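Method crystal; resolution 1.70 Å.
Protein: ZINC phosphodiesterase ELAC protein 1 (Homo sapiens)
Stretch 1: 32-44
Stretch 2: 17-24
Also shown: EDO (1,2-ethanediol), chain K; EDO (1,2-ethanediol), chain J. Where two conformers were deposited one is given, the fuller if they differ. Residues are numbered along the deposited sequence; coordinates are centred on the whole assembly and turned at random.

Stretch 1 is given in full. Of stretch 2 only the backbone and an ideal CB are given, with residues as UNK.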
# COMPACT_ATOMS: atom_id res chain seq x y z
N LEU A 32 11.91 -8.05 -9.06
CA LEU A 32 11.48 -7.75 -7.71
C LEU A 32 10.89 -8.98 -7.01
O LEU A 32 10.01 -9.66 -7.53
CB LEU A 32 10.42 -6.62 -7.74
CG LEU A 32 9.77 -6.20 -6.41
CD1 LEU A 32 10.77 -5.59 -5.47
CD2 LEU A 32 8.63 -5.21 -6.71
N PHE A 33 11.37 -9.23 -5.81
CA PHE A 33 10.92 -10.32 -4.96
C PHE A 33 10.23 -9.69 -3.76
O PHE A 33 10.87 -9.06 -2.90
CB PHE A 33 12.10 -11.21 -4.52
CG PHE A 33 12.67 -12.01 -5.64
CD1 PHE A 33 13.60 -11.45 -6.50
CD2 PHE A 33 12.24 -13.32 -5.87
CE1 PHE A 33 14.14 -12.22 -7.58
CE2 PHE A 33 12.73 -14.05 -6.95
CZ PHE A 33 13.68 -13.50 -7.79
N ASP A 34 8.91 -9.87 -3.75
CA ASP A 34 7.95 -9.28 -2.79
C ASP A 34 7.79 -7.77 -2.96
O ASP A 34 8.63 -7.07 -3.54
CB ASP A 34 8.25 -9.69 -1.34
CG ASP A 34 7.85 -11.19 -1.06
OD1 ASP A 34 7.09 -11.72 -1.84
OD2 ASP A 34 8.28 -11.77 -0.05
N CYS A 35 6.65 -7.30 -2.49
CA CYS A 35 6.23 -5.92 -2.74
C CYS A 35 5.29 -5.43 -1.65
O CYS A 35 4.12 -5.15 -1.87
CB CYS A 35 5.59 -5.81 -4.14
SG CYS A 35 5.48 -4.13 -4.74
N GLY A 36 5.79 -5.39 -0.45
CA GLY A 36 5.06 -4.75 0.67
C GLY A 36 4.74 -3.29 0.44
O GLY A 36 5.33 -2.62 -0.44
N GLU A 37 3.82 -2.78 1.25
CA GLU A 37 3.45 -1.40 1.19
C GLU A 37 4.69 -0.52 1.34
O GLU A 37 5.56 -0.78 2.18
CB GLU A 37 2.44 -1.11 2.29
CG GLU A 37 2.12 0.36 2.33
CD GLU A 37 0.85 0.72 3.05
OE1 GLU A 37 0.12 -0.14 3.58
OE2 GLU A 37 0.60 1.91 3.10
N GLY A 38 4.80 0.50 0.50
CA GLY A 38 5.94 1.41 0.49
C GLY A 38 7.10 1.04 -0.40
O GLY A 38 8.08 1.80 -0.51
N THR A 39 7.02 -0.11 -1.03
CA THR A 39 8.05 -0.51 -1.96
C THR A 39 8.33 0.50 -3.06
O THR A 39 9.48 0.82 -3.32
CB THR A 39 7.77 -1.90 -2.55
OG1 THR A 39 7.74 -2.85 -1.49
CG2 THR A 39 8.85 -2.27 -3.58
N GLN A 40 7.29 1.11 -3.63
CA GLN A 40 7.53 2.09 -4.71
C GLN A 40 8.36 3.29 -4.23
O GLN A 40 9.20 3.82 -4.97
CB GLN A 40 6.22 2.54 -5.37
CG GLN A 40 5.25 3.25 -4.42
CD GLN A 40 4.12 3.91 -5.16
OE1 GLN A 40 4.37 4.81 -5.99
NE2 GLN A 40 2.87 3.52 -4.85
N THR A 41 8.14 3.74 -2.99
CA THR A 41 8.85 4.87 -2.41
C THR A 41 10.29 4.46 -2.04
O THR A 41 11.25 5.22 -2.20
CB THR A 41 8.02 5.41 -1.22
OG1 THR A 41 7.70 4.35 -0.30
CG2 THR A 41 6.71 5.88 -1.75
N GLN A 42 10.45 3.23 -1.58
CA GLN A 42 11.80 2.73 -1.32
C GLN A 42 12.61 2.69 -2.62
O GLN A 42 13.79 3.04 -2.64
CB GLN A 42 11.80 1.32 -0.66
CG GLN A 42 11.17 1.33 0.73
CD GLN A 42 12.00 2.14 1.75
OE1 GLN A 42 11.85 3.35 1.87
NE2 GLN A 42 12.83 1.44 2.50
N LEU A 43 11.99 2.20 -3.69
CA LEU A 43 12.61 2.23 -5.02
C LEU A 43 13.06 3.61 -5.42
O LEU A 43 14.19 3.80 -5.85
CB LEU A 43 11.69 1.69 -6.10
CG LEU A 43 11.59 0.19 -6.13
CD1 LEU A 43 10.39 -0.26 -6.99
CD2 LEU A 43 12.95 -0.44 -6.66
N MET A 44 12.19 4.62 -5.21
CA MET A 44 12.57 5.98 -5.53
C MET A 44 13.80 6.45 -4.78
O MET A 44 14.65 7.10 -5.36
CB MET A 44 11.38 6.94 -5.31
CG MET A 44 10.24 6.61 -6.20
SD MET A 44 8.86 7.66 -5.67
CE MET A 44 9.37 9.26 -6.26
N UNK A 17 12.64 0.18 8.88
CA UNK A 17 12.66 -1.01 8.00
C UNK A 17 11.37 -1.13 7.20
O UNK A 17 10.29 -1.34 7.79
CB UNK A 17 12.87 -2.28 8.82
N UNK A 18 11.49 -1.00 5.89
CA UNK A 18 10.36 -1.16 4.98
C UNK A 18 9.83 -2.59 5.00
O UNK A 18 10.49 -3.50 5.54
CB UNK A 18 10.77 -0.77 3.56
N UNK A 19 8.63 -2.76 4.49
CA UNK A 19 8.07 -4.08 4.30
C UNK A 19 8.83 -4.84 3.22
O UNK A 19 9.56 -4.26 2.40
CB UNK A 19 6.59 -3.98 3.94
N UNK A 20 8.64 -6.15 3.22
CA UNK A 20 9.46 -7.02 2.36
C UNK A 20 9.52 -6.61 0.89
O UNK A 20 8.51 -6.46 0.21
CB UNK A 20 8.93 -8.45 2.44
N UNK A 21 10.76 -6.43 0.40
CA UNK A 21 11.05 -6.22 -1.02
C UNK A 21 12.57 -6.31 -1.23
O UNK A 21 13.34 -5.67 -0.50
CB UNK A 21 10.51 -4.87 -1.50
N UNK A 22 12.95 -7.08 -2.22
CA UNK A 22 14.36 -7.25 -2.61
C UNK A 22 14.42 -7.26 -4.12
O UNK A 22 13.58 -7.92 -4.76
CB UNK A 22 14.96 -8.53 -2.03
N UNK A 23 15.40 -6.58 -4.70
CA UNK A 23 15.60 -6.56 -6.16
C UNK A 23 16.89 -7.25 -6.57
O UNK A 23 17.96 -6.95 -6.07
CB UNK A 23 15.61 -5.12 -6.67
N UNK A 24 16.75 -8.21 -7.48
CA UNK A 24 17.85 -8.83 -8.18
C UNK A 24 18.03 -8.15 -9.55
O UNK A 24 17.09 -8.02 -10.36
CB UNK A 24 17.61 -10.33 -8.34
C1 EDO K . 8.80 2.56 2.64
O1 EDO K . 8.24 1.85 3.73
C2 EDO K . 9.19 4.01 2.83
O2 EDO K . 9.53 4.57 1.57
C1 EDO J . 6.07 4.08 2.93
O1 EDO J . 5.69 2.96 3.72
C2 EDO J . 5.12 4.40 1.81
O2 EDO J . 5.65 5.27 0.87

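At position 17 the CA-to-CB bond points away from stretch 1, and nothing of that stretch lies within 5.5 Å of the ideal CB. The visible contact therefore sets no limit, and almost any side chain, including a long polar one, would suit. The residue is Arg17, whose guanidinium is hydrogen-bonded elsewhere in the structure.

Position 18 is tighter. Its ideal CB points toward stretch 1 and lies 3.2 Å from Gln42 NE2, so glycine is favoured and even alanine would crowd the amide, although phi/psi of -65/163 would admit any residue. Gly18 is found, its CA 4.4 Å from Gln42 NE2.

Position 19 also points toward stretch 1, but here the ideal CB has 3.7 Å to Gly36 CA and 3.8 Å to Glu37 O. A small side chain would suit, since the backbone of Gly36 and Glu37 lies close. Ala19 sets its CB against Gly36 CA; the glycine is matched to it, since a CB on Gly36 would clash with that methyl. A water accepts from Ala19 N (2.9 Å) and donates to Glu37 O (2.6 Å), while a second donates to Ala19 O (2.8 Å) and Thr39 OG1 (2.9 Å).

At position 20 the CB points sideways, 4.0 Å from Asp34 CB. Small or polar residues would suit, and the backbone does the main work. In Ser20 the side chain touches Asp34 CB to CB at 4.1 Å, while Ser20 O accepts a nearly linear hydrogen bond from Gly36 N (3.0 Å).

Position 21 is enclosed: its ideal CB lies 3.4 Å from Thr39 OG1, 3.5 Å from Asp34 O and 4.0 Å from Leu32 CD1. Three neighbours this close favour a small residue, alanine above all. Ala21 packs its CB against Leu32 CD1, and its CA makes a CA-H...O contact with Phe33 O (3.4 Å).

Positions 22 and 23 pair with stretch 1 as an antiparallel ladder, and their extended angles suit beta-branched residues. The CB at 22 shares a sheet face with Phe33; several apolar side chains would serve. Val22 binds Phe33 through the backbone, Phe33 N to Val22 O at 2.8 Å and Val22 N to Phe33 O at 3.0 Å. On the other face, position 23 meets Leu32 and Leu43, calling for a medium aliphatic group. Val23 CG2 reaches Leu32 CD1 at 3.7 Å and Leu43 CD2 at 4.3 Å.

Position 24 points toward stretch 1, its ideal CB 4.0 Å from Phe33 CE1, so an apolar residue is expected, leucine, isoleucine or methionine alike. Leu24 keeps that contact through its CB.

Stretch 2, residues 17-24: RGASAVVL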
# COMPACT_ATOMS: atom_id res chain seq x y z
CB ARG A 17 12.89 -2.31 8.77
CG ARG A 17 14.20 -2.47 9.52
CD ARG A 17 14.29 -3.85 10.13
NE ARG A 17 15.47 -4.11 10.96
CZ ARG A 17 16.67 -4.44 10.49
NH1 ARG A 17 16.90 -4.52 9.18
NH2 ARG A 17 17.66 -4.72 11.32
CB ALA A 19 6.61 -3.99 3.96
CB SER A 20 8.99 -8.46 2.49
OG SER A 20 9.37 -8.90 3.77
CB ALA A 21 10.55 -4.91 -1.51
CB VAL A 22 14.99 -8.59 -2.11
CG1 VAL A 22 16.54 -8.50 -2.20
CG2 VAL A 22 14.52 -8.96 -0.71
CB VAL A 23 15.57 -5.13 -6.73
CG1 VAL A 23 15.96 -5.11 -8.19
CG2 VAL A 23 14.18 -4.54 -6.55
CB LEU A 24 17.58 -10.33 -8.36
CG LEU A 24 18.66 -11.13 -9.10
CD1 LEU A 24 20.02 -11.09 -8.39
CD2 LEU A 24 18.16 -12.57 -9.24
O HOH W 1 8.14 -0.55 2.64
O HOH W 2 9.41 -2.07 0.72
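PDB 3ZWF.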